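Local coordinates for protein transmembrane oligosaccharyl transferase (PDB 3WAJ) that is a zinc-binding membrane protein of the STT3 oligosaccharyl transferase family, with a helical transmembrane region followed by a globular part that includes a long peripheral domain, at residues Phe231-Ala236 with Lys314-Ala319; Gly382-Phe387 with Leu479-Pro484; Ala390-Ser395 with Ala436-Leu441; Val608-Glu613 with Lys681-Asp686; Ile696-Tyr701 with Lys800-Arg805. All blocks are in the same frame, centred on the assembly; numbering follows the deposited sequence.

Contact 1: residues Phe231-Ala236 with Lys314-Ala319; sequences FAFVLA and KGMPLA
M316 reaches across to F233 with its sulfur and to the backbone beside it with its methyl. SD lies 3.5 Å from F233 CD1. It stands oblique to the ring, 4.5 Å from the ring centroid, and the two side chains cross at about a right angle. This is a Met-aromatic contact. CE of M316 also touches A236, with 3.5 Å to A236 CB. The methionine chain bends at chi3 (63°), which places CE near the carbonyl O of F233. Next to this pair, P317 packs its ring on V234, with P317 CB 3.9 Å from V234 CA. The contact joins the C-terminal end of helix 221-234 to the N-terminal part of helix 315-332, within the helical STT3 region. The helix gives way at L235, and A236 N bonds back to F233 O. Further out, F294 of helix 278-303 meets the F233 ring edge-to-face. I297 and E298 of that helix touch M316, and R243 of helix 243-261 touches both F233 and A236.

Contact 2: residues Gly382-Phe387 with Leu479-Pro484; sequences GALFFF and LAAIYP
F387 turns its ring against the A480-A481 backbone. One face of the ring lies over A481 CA. The CB of A481 meets the ring at CD1, 3.8 Å away, while A480 CB approaches CZ obliquely at 3.9 Å. In F387, chi1 of -72° sets CG anti to the carbonyl carbon, beside the backbone N. One turn earlier, A383 points its methyl toward the other helix. A383 CB sits 3.3 Å from the carbonyl O of A480 and also comes near A481 O. The small side chain lets the backbones approach closely: A383 CA and A481 CA are 5.3 Å apart. The contact packs the N-terminal part of helix 384-402, in the STT3 family region, against helix 474-491. Alanines and one aromatic ring make most of the packing, with A383 set against backbone carbonyls. Helix 474-491 is kinked here: the N atoms of L479 and A480 make no bond to the turn before, and P484 has no N-H to give. P484 contributes CG, 4.3 Å from A383 CB. L384 adds CD2, 4.3 Å from A481 CB. L143 of helix 134-144 and S435 of helix 429-446 also touch L384. S439 packs on both L384 and F387.

Contact 3: residues Ala390-Ser395 with Ala436-Leu441; sequences AGILYS and AVYSAL
G391 and Y438 form the close point of a helix-helix crossing between 384-402 and 429-446. Both helices belong to the membrane-embedded bundle typical of STT3 proteins. The local axes approach to 8.0 Å at a crossing angle of 70°. G391 CA makes a CA-H...O contact of 3.2 Å with the carbonyl O of Y438. G391 carries no CB, and the backbones come close here, with G391 CA and Y438 CA 4.6 Å apart. I392 and the Y438 ring cross at about a right angle. The CD1 of I392 rests 3.5 Å from Y438 CD2, and I392 CA lies over one face of the ring, offset toward the rim. Farther along the same ring, S395 CB comes obliquely to Y438 CE1 at 4.1 Å. S395 OG is hydrogen-bonded to E407 OE2. L410, L411 and A414 of helix 405-420 also pack on Y438. At the other flank, L441 extends toward helix 384-402 with CG anti to its backbone N (chi1 -176°). Its CD1 lies 3.7 Å from the carbonyl O of G391. The same methyl meets Y394 at the edge of the ring, near its plane, with L441 CD1 3.6 Å from Y394 CD1.

Contact 4: residues Val608-Glu613 with Lys681-Asp686; sequences VVSDIE and KLHLFD
S610 and H683 make the tight part of this contact. S610 OG and H683 ND1 are 2.8 Å apart in a hydrogen bond, and either could be the donor. The serine oxygen lies at the edge of the imidazole, near its plane. H683 CG lies anti to its backbone N (chi1 -151°). The carbonyl O of D611 lies over one face of the ring. I612 CA makes an off-centre CH-pi contact, 4.2 Å from the ring centroid and 29° off its normal. The imidazole is thus held by a polar edge and by backbone on its face. NE2 of H683 has a weak hydrogen bond to G769 O, and S610 OG another weak one to E679 OE1.

The other part is looser and purely apolar. V608 CG1 meets L682 CD1 at 3.8 Å, and the two side chains cross at about a right angle. F587 touches both residues. This side is not open to solvent, as all six touching residues are buried.

At the end of the strand, D611 is the N-cap of helix 612-615. Its OD1 accepts a weak bond from E613 N and another bond from M614 N. The whole is a helix, 678-684, packed on a mixed sheet, whose strand 605-611 belongs to the AglB core region.

Contact 5: residues Ile696-Tyr701 with Lys800-Arg805; sequences IYESDY and KTNQNR
E698 and R805 form the salt bridge of this contact. R805 meets the carboxylate side-on with NE and NH2. NH2 reaches E698 OE1 at 2.6 Å, from above the carboxylate plane. NE reaches E698 OE2 at 2.8 Å on the syn lone pair. The guanidinium and carboxylate planes are 54° apart, so the pair is not coplanar. E698 CG sits between the backbone N and the carbonyl carbon (chi1 72°), and the chain is extended beyond it.

Other hydrogen bonds add to this. T801 OG1 donates to E698 OE2 at 2.6 Å, on the anti side. The same OG1 accepts from Q803 N, an ST turn within the type I turn from T801 to N804. The backbone of E698 is held by two amides. N802 OD1 takes the N-H of E698 at 3.1 Å, nearly straight at 171°. N802 ND2, at 2.8 Å, and Q803 NE2, at 3.1 Å, both donate to E698 O.

Packing contacts are fewer. N802 ND2 lies over one face of the Y697 ring, 3.6 Å from CE2. W509 stacks on that tyrosine. CG of Q803 packs on CG of E698, and Y701 OH lies near R805 CD.

Strand 693-698 is thus tied to the turn between strands 792-800 and 806-814 of the peripheral domain. E698 OE1 also accepts from G769 N, and R805 NH1 pairs with D686. The arginine and the donors T801 and G769 N would probably favour an ionised E698; D686 shares the arginine.

How the contacts relate
Contacts 1, 2 and 3 lie in the helical membrane region, and contacts 4 and 5 in the globular part. Contacts 2 and 3 share helix 384-402, and their centres are about 12 Å apart. S439 of contact 3 probably hydrogen-bonds F387 O of contact 2, with OG 3.2 Å from that oxygen. Contact 3 is nested within the chain loop closed by contact 2. Contact 1 stands apart, its centre about 28 Å from that of contact 3. Contacts 4 and 5 reach the same mixed sheet and are joined by a salt bridge, D686 OD2 to R805 NH1 at 2.8 Å. The zinc ion, bound by D47, D161 and H163, has no ligand in any of the five contacts.

Contact 1: residues Phe231-Ala236 with Lys314-Ala319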
# COMPACT_ATOMS: atom_id res chain seq x y z
N PHE A 231 25.38 18.26 -19.48
CA PHE A 231 25.09 18.44 -20.90
C PHE A 231 25.24 19.89 -21.40
O PHE A 231 25.70 20.09 -22.52
CB PHE A 231 23.71 17.84 -21.27
CG PHE A 231 23.72 16.33 -21.32
CD1 PHE A 231 24.51 15.66 -22.26
CD2 PHE A 231 22.96 15.58 -20.43
CE1 PHE A 231 24.52 14.26 -22.30
CE2 PHE A 231 22.97 14.18 -20.47
CZ PHE A 231 23.75 13.52 -21.41
N ALA A 232 24.88 20.87 -20.58
CA ALA A 232 25.13 22.28 -20.93
C ALA A 232 26.63 22.57 -21.11
O ALA A 232 27.02 23.52 -21.79
CB ALA A 232 24.53 23.22 -19.91
N PHE A 233 27.46 21.74 -20.48
CA PHE A 233 28.91 21.89 -20.62
C PHE A 233 29.45 21.09 -21.80
O PHE A 233 30.06 21.68 -22.70
CB PHE A 233 29.62 21.55 -19.29
CG PHE A 233 29.63 22.69 -18.29
CD1 PHE A 233 30.81 23.32 -17.93
CD2 PHE A 233 28.44 23.14 -17.70
CE1 PHE A 233 30.83 24.38 -17.00
CE2 PHE A 233 28.44 24.20 -16.77
CZ PHE A 233 29.63 24.82 -16.42
N VAL A 234 29.24 19.77 -21.85
CA VAL A 234 29.80 18.99 -22.96
C VAL A 234 29.17 19.30 -24.32
O VAL A 234 29.62 18.79 -25.35
CB VAL A 234 29.81 17.46 -22.71
CG1 VAL A 234 30.33 17.16 -21.31
CG2 VAL A 234 28.42 16.90 -22.90
N LEU A 235 28.14 20.14 -24.32
CA LEU A 235 27.53 20.61 -25.56
C LEU A 235 27.59 22.14 -25.69
O LEU A 235 26.80 22.74 -26.42
CB LEU A 235 26.08 20.13 -25.67
CG LEU A 235 25.90 18.62 -25.54
CD1 LEU A 235 24.43 18.21 -25.48
CD2 LEU A 235 26.60 17.91 -26.68
N ALA A 236 28.54 22.76 -24.99
CA ALA A 236 28.71 24.22 -25.04
C ALA A 236 28.90 24.75 -26.47
O ALA A 236 28.72 25.95 -26.73
CB ALA A 236 29.84 24.67 -24.14
N LYS A 314 37.87 21.87 -26.73
CA LYS A 314 37.54 20.54 -26.20
C LYS A 314 37.96 20.47 -24.73
O LYS A 314 37.59 19.54 -24.00
CB LYS A 314 38.24 19.43 -27.01
CG LYS A 314 38.05 19.51 -28.53
CD LYS A 314 38.99 18.54 -29.26
CE LYS A 314 39.07 18.83 -30.76
NZ LYS A 314 40.18 18.08 -31.45
N GLY A 315 38.73 21.47 -24.30
CA GLY A 315 39.29 21.50 -22.97
C GLY A 315 38.24 21.38 -21.89
O GLY A 315 38.33 20.52 -21.01
N MET A 316 37.23 22.25 -21.96
CA MET A 316 36.21 22.25 -20.93
C MET A 316 35.38 20.95 -20.90
O MET A 316 35.26 20.33 -19.83
CB MET A 316 35.32 23.50 -21.02
CG MET A 316 34.23 23.50 -19.97
SD MET A 316 32.85 24.52 -20.48
CE MET A 316 32.35 23.59 -21.91
N PRO A 317 34.81 20.54 -22.05
CA PRO A 317 34.04 19.28 -22.01
C PRO A 317 34.86 18.09 -21.51
O PRO A 317 34.34 17.29 -20.73
CB PRO A 317 33.62 19.09 -23.46
CG PRO A 317 33.53 20.48 -24.00
CD PRO A 317 34.71 21.18 -23.37
N LEU A 318 36.12 17.98 -21.94
CA LEU A 318 36.99 16.93 -21.41
C LEU A 318 37.14 17.00 -19.88
O LEU A 318 37.03 15.98 -19.19
CB LEU A 318 38.37 16.98 -22.07
CG LEU A 318 39.24 15.78 -21.71
CD1 LEU A 318 39.07 14.67 -22.75
CD2 LEU A 318 40.70 16.17 -21.56
N ALA A 319 37.38 18.19 -19.35
CA ALA A 319 37.48 18.37 -17.89
C ALA A 319 36.20 17.91 -17.22
O ALA A 319 36.22 17.39 -16.09
CB ALA A 319 37.75 19.82 -17.55

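Contact 2: residues Gly382-Phe387 with Leu479-Pro484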
# COMPACT_ATOMS: atom_id res chain seq x y z
N GLY A 382 -5.03 8.61 -20.67
CA GLY A 382 -5.97 8.94 -21.72
C GLY A 382 -5.24 9.17 -23.03
O GLY A 382 -4.33 8.41 -23.40
N ALA A 383 -5.62 10.23 -23.73
CA ALA A 383 -5.02 10.59 -25.00
C ALA A 383 -3.81 11.48 -24.77
O ALA A 383 -3.04 11.76 -25.70
CB ALA A 383 -6.05 11.30 -25.88
N LEU A 384 -3.64 11.93 -23.52
CA LEU A 384 -2.49 12.75 -23.15
C LEU A 384 -1.19 11.96 -23.26
O LEU A 384 -0.10 12.53 -23.28
CB LEU A 384 -2.64 13.31 -21.73
CG LEU A 384 -3.65 14.44 -21.55
CD1 LEU A 384 -3.26 15.32 -20.37
CD2 LEU A 384 -3.77 15.27 -22.82
N PHE A 385 -1.33 10.65 -23.32
CA PHE A 385 -0.21 9.77 -23.58
C PHE A 385 0.32 10.01 -25.00
O PHE A 385 1.48 10.38 -25.19
CB PHE A 385 -0.64 8.32 -23.40
CG PHE A 385 0.35 7.32 -23.91
CD1 PHE A 385 1.67 7.35 -23.47
CD2 PHE A 385 -0.04 6.34 -24.80
CE1 PHE A 385 2.58 6.42 -23.94
CE2 PHE A 385 0.86 5.40 -25.27
CZ PHE A 385 2.17 5.44 -24.83
N PHE A 386 -0.54 9.82 -25.99
CA PHE A 386 -0.19 10.06 -27.38
C PHE A 386 0.23 11.50 -27.63
O PHE A 386 1.27 11.78 -28.23
CB PHE A 386 -1.38 9.74 -28.28
CG PHE A 386 -1.81 8.30 -28.25
CD1 PHE A 386 -0.92 7.31 -27.88
CD2 PHE A 386 -3.11 7.95 -28.60
CE1 PHE A 386 -1.32 5.97 -27.85
CE2 PHE A 386 -3.51 6.63 -28.57
CZ PHE A 386 -2.62 5.64 -28.20
N PHE A 387 -0.61 12.43 -27.18
CA PHE A 387 -0.44 13.85 -27.46
C PHE A 387 0.72 14.43 -26.65
O PHE A 387 1.17 15.55 -26.89
CB PHE A 387 -1.74 14.60 -27.20
CG PHE A 387 -2.82 14.33 -28.22
CD1 PHE A 387 -3.50 15.38 -28.82
CD2 PHE A 387 -3.13 13.03 -28.59
CE1 PHE A 387 -4.48 15.13 -29.77
CE2 PHE A 387 -4.11 12.77 -29.53
CZ PHE A 387 -4.78 13.82 -30.12
N LEU A 479 -10.19 18.51 -28.70
CA LEU A 479 -11.21 17.66 -28.10
C LEU A 479 -10.73 16.21 -28.12
O LEU A 479 -11.02 15.45 -27.21
CB LEU A 479 -12.54 17.80 -28.83
CG LEU A 479 -13.56 18.82 -28.30
CD1 LEU A 479 -14.50 18.17 -27.30
CD2 LEU A 479 -12.86 20.02 -27.66
N ALA A 480 -9.98 15.83 -29.16
CA ALA A 480 -9.38 14.50 -29.23
C ALA A 480 -8.48 14.26 -28.01
O ALA A 480 -8.29 13.12 -27.57
CB ALA A 480 -8.59 14.33 -30.51
N ALA A 481 -7.93 15.34 -27.49
CA ALA A 481 -7.11 15.28 -26.29
C ALA A 481 -7.99 15.30 -25.03
O ALA A 481 -8.17 14.27 -24.39
CB ALA A 481 -6.12 16.43 -26.26
N ILE A 482 -8.55 16.46 -24.72
CA ILE A 482 -9.33 16.70 -23.50
C ILE A 482 -10.52 15.75 -23.25
O ILE A 482 -10.81 15.40 -22.10
CB ILE A 482 -9.79 18.19 -23.42
CG1 ILE A 482 -8.58 19.13 -23.35
CG2 ILE A 482 -10.73 18.43 -22.24
CD1 ILE A 482 -8.88 20.58 -23.73
N TYR A 483 -11.21 15.31 -24.30
CA TYR A 483 -12.44 14.56 -24.07
C TYR A 483 -12.30 13.19 -23.41
O TYR A 483 -12.82 12.99 -22.32
CB TYR A 483 -13.33 14.48 -25.32
CG TYR A 483 -14.58 13.66 -25.06
CD1 TYR A 483 -14.68 12.34 -25.49
CD2 TYR A 483 -15.63 14.20 -24.34
CE1 TYR A 483 -15.82 11.59 -25.24
CE2 TYR A 483 -16.77 13.46 -24.08
CZ TYR A 483 -16.86 12.16 -24.53
OH TYR A 483 -18.01 11.44 -24.25
N PRO A 484 -11.63 12.23 -24.07
CA PRO A 484 -11.66 10.91 -23.43
C PRO A 484 -10.77 10.82 -22.18
O PRO A 484 -10.83 9.81 -21.48
CB PRO A 484 -11.15 9.97 -24.53
CG PRO A 484 -10.27 10.82 -25.37
CD PRO A 484 -10.84 12.22 -25.33

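Contact 3: residues Ala390-Ser395 with Ala436-Leu441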
# COMPACT_ATOMS: atom_id res chain seq x y z
N ALA A 390 3.95 12.85 -28.90
CA ALA A 390 4.27 13.63 -30.09
C ALA A 390 5.05 14.87 -29.69
O ALA A 390 6.02 15.25 -30.35
CB ALA A 390 3.01 14.02 -30.83
N GLY A 391 4.62 15.49 -28.59
CA GLY A 391 5.31 16.65 -28.05
C GLY A 391 6.78 16.40 -27.76
O GLY A 391 7.61 17.28 -28.01
N ILE A 392 7.10 15.21 -27.22
CA ILE A 392 8.48 14.83 -26.93
C ILE A 392 9.31 14.96 -28.18
O ILE A 392 10.28 15.73 -28.23
CB ILE A 392 8.61 13.34 -26.56
CG1 ILE A 392 7.58 12.91 -25.52
CG2 ILE A 392 10.04 13.02 -26.11
CD1 ILE A 392 8.06 12.98 -24.11
N LEU A 393 8.90 14.19 -29.19
CA LEU A 393 9.60 14.12 -30.46
C LEU A 393 9.78 15.50 -31.06
O LEU A 393 10.87 15.84 -31.49
CB LEU A 393 8.85 13.19 -31.42
CG LEU A 393 9.23 11.70 -31.41
CD1 LEU A 393 9.66 11.23 -30.03
CD2 LEU A 393 8.06 10.86 -31.89
N TYR A 394 8.71 16.29 -31.05
CA TYR A 394 8.76 17.64 -31.61
C TYR A 394 9.78 18.49 -30.88
O TYR A 394 10.49 19.30 -31.49
CB TYR A 394 7.39 18.31 -31.55
CG TYR A 394 7.37 19.74 -32.06
CD1 TYR A 394 7.34 20.81 -31.18
CD2 TYR A 394 7.39 20.00 -33.42
CE1 TYR A 394 7.33 22.12 -31.64
CE2 TYR A 394 7.38 21.31 -33.89
CZ TYR A 394 7.35 22.36 -33.00
OH TYR A 394 7.34 23.66 -33.46
N SER A 395 9.86 18.30 -29.57
CA SER A 395 10.85 18.98 -28.76
C SER A 395 12.23 18.38 -29.00
O SER A 395 13.23 19.08 -28.96
CB SER A 395 10.48 18.91 -27.28
OG SER A 395 11.07 19.97 -26.56
N ALA A 436 1.40 15.89 -19.41
CA ALA A 436 0.63 17.14 -19.44
C ALA A 436 1.39 18.33 -20.07
O ALA A 436 0.78 19.22 -20.68
CB ALA A 436 0.15 17.50 -18.05
N VAL A 437 2.71 18.36 -19.89
CA VAL A 437 3.55 19.44 -20.42
C VAL A 437 3.79 19.26 -21.91
O VAL A 437 3.67 20.21 -22.68
CB VAL A 437 4.91 19.49 -19.69
CG1 VAL A 437 5.82 20.52 -20.33
CG2 VAL A 437 4.71 19.81 -18.22
N TYR A 438 4.13 18.03 -22.31
CA TYR A 438 4.40 17.70 -23.71
C TYR A 438 3.13 17.53 -24.56
O TYR A 438 3.19 17.24 -25.75
CB TYR A 438 5.33 16.48 -23.82
CG TYR A 438 6.77 16.77 -23.45
CD1 TYR A 438 7.45 17.84 -24.02
CD2 TYR A 438 7.45 15.99 -22.52
CE1 TYR A 438 8.77 18.12 -23.69
CE2 TYR A 438 8.77 16.26 -22.18
CZ TYR A 438 9.42 17.33 -22.77
OH TYR A 438 10.72 17.60 -22.44
N SER A 439 1.97 17.70 -23.92
CA SER A 439 0.71 17.76 -24.66
C SER A 439 0.31 19.22 -24.83
O SER A 439 -0.16 19.63 -25.89
CB SER A 439 -0.39 16.99 -23.94
OG SER A 439 -0.18 15.59 -24.01
N ALA A 440 0.53 20.01 -23.77
CA ALA A 440 0.34 21.46 -23.83
C ALA A 440 1.29 22.10 -24.84
O ALA A 440 1.09 23.23 -25.26
CB ALA A 440 0.53 22.07 -22.48
N LEU A 441 2.35 21.38 -25.18
CA LEU A 441 3.30 21.85 -26.18
C LEU A 441 2.79 21.44 -27.56
O LEU A 441 2.64 22.29 -28.45
CB LEU A 441 4.69 21.27 -25.88
CG LEU A 441 5.91 21.65 -26.71
CD1 LEU A 441 6.13 20.65 -27.83
CD2 LEU A 441 5.80 23.07 -27.26

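Contact 4: residues Val608-Glu613 with Lys681-Asp686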
# COMPACT_ATOMS: atom_id res chain seq x y z
N VAL A 608 -5.93 -13.16 16.50
CA VAL A 608 -5.77 -13.41 15.08
C VAL A 608 -6.95 -12.70 14.40
O VAL A 608 -8.09 -12.82 14.86
CB VAL A 608 -5.85 -14.92 14.77
CG1 VAL A 608 -5.57 -15.19 13.29
CG2 VAL A 608 -4.90 -15.73 15.66
N VAL A 609 -6.69 -11.97 13.33
CA VAL A 609 -7.76 -11.40 12.51
C VAL A 609 -7.66 -11.95 11.09
O VAL A 609 -6.63 -11.79 10.42
CB VAL A 609 -7.72 -9.86 12.47
CG1 VAL A 609 -8.90 -9.34 11.65
CG2 VAL A 609 -7.71 -9.26 13.88
N SER A 610 -8.74 -12.59 10.63
CA SER A 610 -8.73 -13.24 9.33
C SER A 610 -9.92 -12.80 8.50
O SER A 610 -11.04 -12.66 9.02
CB SER A 610 -8.74 -14.77 9.51
OG SER A 610 -9.08 -15.45 8.31
N ASP A 611 -9.69 -12.57 7.21
CA ASP A 611 -10.80 -12.14 6.36
C ASP A 611 -11.03 -13.04 5.16
O ASP A 611 -10.28 -13.98 4.92
CB ASP A 611 -10.71 -10.64 5.99
CG ASP A 611 -9.82 -10.37 4.80
OD1 ASP A 611 -8.97 -11.22 4.41
OD2 ASP A 611 -9.96 -9.25 4.25
N ILE A 612 -12.09 -12.77 4.41
CA ILE A 612 -12.48 -13.71 3.38
C ILE A 612 -11.48 -13.67 2.24
O ILE A 612 -11.38 -14.62 1.45
CB ILE A 612 -13.91 -13.43 2.89
CG1 ILE A 612 -14.41 -14.60 2.02
CG2 ILE A 612 -13.97 -12.09 2.15
CD1 ILE A 612 -15.85 -14.49 1.61
N GLU A 613 -10.72 -12.59 2.16
CA GLU A 613 -9.74 -12.44 1.10
C GLU A 613 -8.52 -13.32 1.38
O GLU A 613 -8.02 -14.00 0.48
CB GLU A 613 -9.36 -10.96 0.93
CG GLU A 613 -10.49 -10.12 0.35
CD GLU A 613 -10.08 -8.69 0.02
OE1 GLU A 613 -10.83 -8.01 -0.71
OE2 GLU A 613 -9.02 -8.24 0.51
N LYS A 681 -8.50 -23.64 8.68
CA LYS A 681 -9.06 -24.07 9.96
C LYS A 681 -9.75 -22.91 10.67
O LYS A 681 -10.77 -23.08 11.31
CB LYS A 681 -7.96 -24.65 10.86
CG LYS A 681 -7.47 -26.01 10.43
CD LYS A 681 -6.28 -26.46 11.25
CE LYS A 681 -5.83 -27.87 10.89
NZ LYS A 681 -4.70 -28.27 11.75
N LEU A 682 -9.16 -21.73 10.53
CA LEU A 682 -9.70 -20.53 11.15
C LEU A 682 -10.90 -19.98 10.38
O LEU A 682 -12.01 -19.88 10.91
CB LEU A 682 -8.60 -19.46 11.27
CG LEU A 682 -7.59 -19.72 12.40
CD1 LEU A 682 -6.36 -18.79 12.29
CD2 LEU A 682 -8.28 -19.54 13.75
N HIS A 683 -10.70 -19.64 9.11
CA HIS A 683 -11.76 -18.95 8.41
C HIS A 683 -12.80 -19.90 7.85
O HIS A 683 -13.99 -19.57 7.85
CB HIS A 683 -11.23 -18.01 7.33
CG HIS A 683 -12.12 -16.84 7.09
ND1 HIS A 683 -11.79 -15.56 7.49
CD2 HIS A 683 -13.34 -16.76 6.52
CE1 HIS A 683 -12.78 -14.74 7.17
NE2 HIS A 683 -13.73 -15.44 6.57
N LEU A 684 -12.37 -21.06 7.37
CA LEU A 684 -13.32 -21.97 6.70
C LEU A 684 -14.03 -22.85 7.72
O LEU A 684 -15.25 -22.97 7.69
CB LEU A 684 -12.65 -22.80 5.61
CG LEU A 684 -13.60 -23.51 4.64
CD1 LEU A 684 -13.20 -23.26 3.20
CD2 LEU A 684 -13.69 -25.02 4.91
N PHE A 685 -13.28 -23.44 8.64
CA PHE A 685 -13.87 -24.30 9.67
C PHE A 685 -14.24 -23.55 10.96
O PHE A 685 -14.63 -24.18 11.95
CB PHE A 685 -12.94 -25.49 9.99
CG PHE A 685 -12.67 -26.38 8.80
CD1 PHE A 685 -13.62 -27.32 8.38
CD2 PHE A 685 -11.49 -26.29 8.10
CE1 PHE A 685 -13.37 -28.14 7.29
CE2 PHE A 685 -11.23 -27.11 7.01
CZ PHE A 685 -12.18 -28.04 6.61
N ASP A 686 -14.10 -22.22 10.95
CA ASP A 686 -14.48 -21.39 12.10
C ASP A 686 -13.71 -21.77 13.36
O ASP A 686 -14.17 -21.59 14.48
CB ASP A 686 -16.01 -21.44 12.33
CG ASP A 686 -16.79 -20.73 11.21
OD1 ASP A 686 -16.36 -19.62 10.81
OD2 ASP A 686 -17.78 -21.31 10.70

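Contact 5: residues Ile696-Tyr701 with Lys800-Arg805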
# COMPACT_ATOMS: atom_id res chain seq x y z
N ILE A 696 -14.13 -14.99 18.73
CA ILE A 696 -14.71 -14.09 19.71
C ILE A 696 -15.66 -13.07 19.10
O ILE A 696 -16.48 -12.47 19.80
CB ILE A 696 -13.64 -13.36 20.54
CG1 ILE A 696 -12.74 -12.53 19.64
CG2 ILE A 696 -12.84 -14.35 21.35
CD1 ILE A 696 -11.64 -11.79 20.40
N TYR A 697 -15.55 -12.90 17.78
CA TYR A 697 -16.33 -11.92 17.02
C TYR A 697 -16.25 -12.20 15.52
O TYR A 697 -15.19 -12.58 15.01
CB TYR A 697 -15.80 -10.51 17.31
CG TYR A 697 -16.42 -9.37 16.51
CD1 TYR A 697 -15.99 -9.09 15.21
CD2 TYR A 697 -17.38 -8.54 17.07
CE1 TYR A 697 -16.55 -8.02 14.48
CE2 TYR A 697 -17.94 -7.48 16.36
CZ TYR A 697 -17.51 -7.23 15.06
OH TYR A 697 -18.06 -6.19 14.36
N GLU A 698 -17.35 -12.00 14.80
CA GLU A 698 -17.29 -11.90 13.33
C GLU A 698 -18.16 -10.73 12.85
O GLU A 698 -19.11 -10.33 13.53
CB GLU A 698 -17.73 -13.19 12.63
CG GLU A 698 -19.24 -13.49 12.71
CD GLU A 698 -19.65 -14.70 11.84
OE1 GLU A 698 -18.89 -15.10 10.92
OE2 GLU A 698 -20.75 -15.26 12.07
N SER A 699 -17.82 -10.19 11.69
CA SER A 699 -18.59 -9.11 11.08
C SER A 699 -19.77 -9.68 10.32
O SER A 699 -19.96 -10.89 10.25
CB SER A 699 -17.74 -8.37 10.08
OG SER A 699 -17.37 -9.23 9.02
N ASP A 700 -20.52 -8.77 9.71
CA ASP A 700 -21.56 -9.11 8.77
C ASP A 700 -21.01 -9.87 7.55
O ASP A 700 -19.79 -9.93 7.33
CB ASP A 700 -22.24 -7.81 8.33
CG ASP A 700 -23.69 -8.02 7.97
OD1 ASP A 700 -24.10 -9.19 7.80
OD2 ASP A 700 -24.42 -7.00 7.86
N TYR A 701 -21.91 -10.43 6.75
CA TYR A 701 -21.56 -11.23 5.57
C TYR A 701 -20.94 -10.39 4.47
O TYR A 701 -21.10 -9.16 4.46
CB TYR A 701 -22.82 -11.90 5.01
CG TYR A 701 -23.39 -12.99 5.89
CD1 TYR A 701 -22.79 -14.24 5.93
CD2 TYR A 701 -24.52 -12.77 6.68
CE1 TYR A 701 -23.29 -15.25 6.73
CE2 TYR A 701 -25.03 -13.78 7.49
CZ TYR A 701 -24.40 -15.01 7.51
OH TYR A 701 -24.88 -16.03 8.29
N LYS A 800 -22.39 -20.07 18.77
CA LYS A 800 -23.21 -19.05 18.11
C LYS A 800 -22.47 -17.70 18.04
O LYS A 800 -21.99 -17.18 19.05
CB LYS A 800 -24.53 -18.85 18.85
CG LYS A 800 -25.57 -18.01 18.10
CD LYS A 800 -26.83 -17.83 18.95
CE LYS A 800 -27.87 -16.95 18.27
NZ LYS A 800 -28.89 -16.41 19.24
N THR A 801 -22.41 -17.13 16.84
CA THR A 801 -21.69 -15.88 16.63
C THR A 801 -22.62 -14.70 16.85
O THR A 801 -23.84 -14.86 16.85
CB THR A 801 -21.10 -15.81 15.21
OG1 THR A 801 -22.09 -15.32 14.30
CG2 THR A 801 -20.65 -17.20 14.76
N ASN A 802 -22.04 -13.52 17.01
CA ASN A 802 -22.83 -12.29 17.16
C ASN A 802 -23.64 -11.94 15.92
O ASN A 802 -24.29 -10.90 15.89
CB ASN A 802 -21.91 -11.13 17.50
CG ASN A 802 -20.71 -11.05 16.56
OD1 ASN A 802 -19.99 -12.04 16.37
ND2 ASN A 802 -20.52 -9.89 15.95
N GLN A 803 -23.59 -12.78 14.89
CA GLN A 803 -24.43 -12.61 13.70
C GLN A 803 -25.53 -13.64 13.74
O GLN A 803 -26.22 -13.85 12.74
CB GLN A 803 -23.61 -12.80 12.42
CG GLN A 803 -22.44 -11.85 12.29
CD GLN A 803 -22.87 -10.41 12.26
OE1 GLN A 803 -24.01 -10.09 11.92
NE2 GLN A 803 -21.95 -9.51 12.62
N ASN A 804 -25.67 -14.30 14.88
CA ASN A 804 -26.66 -15.36 15.07
C ASN A 804 -26.52 -16.45 14.01
O ASN A 804 -27.50 -16.87 13.39
CB ASN A 804 -28.09 -14.78 15.14
CG ASN A 804 -28.27 -13.80 16.30
OD1 ASN A 804 -27.67 -13.94 17.36
ND2 ASN A 804 -29.10 -12.77 16.08
N ARG A 805 -25.27 -16.87 13.81
CA ARG A 805 -24.93 -18.00 12.96
C ARG A 805 -24.33 -19.07 13.85
O ARG A 805 -23.63 -18.76 14.82
CB ARG A 805 -23.90 -17.58 11.91
CG ARG A 805 -23.28 -18.73 11.12
CD ARG A 805 -22.35 -18.19 10.03
NE ARG A 805 -21.12 -17.61 10.57
CZ ARG A 805 -20.00 -18.30 10.79
NH1 ARG A 805 -19.95 -19.59 10.50
NH2 ARG A 805 -18.93 -17.69 11.29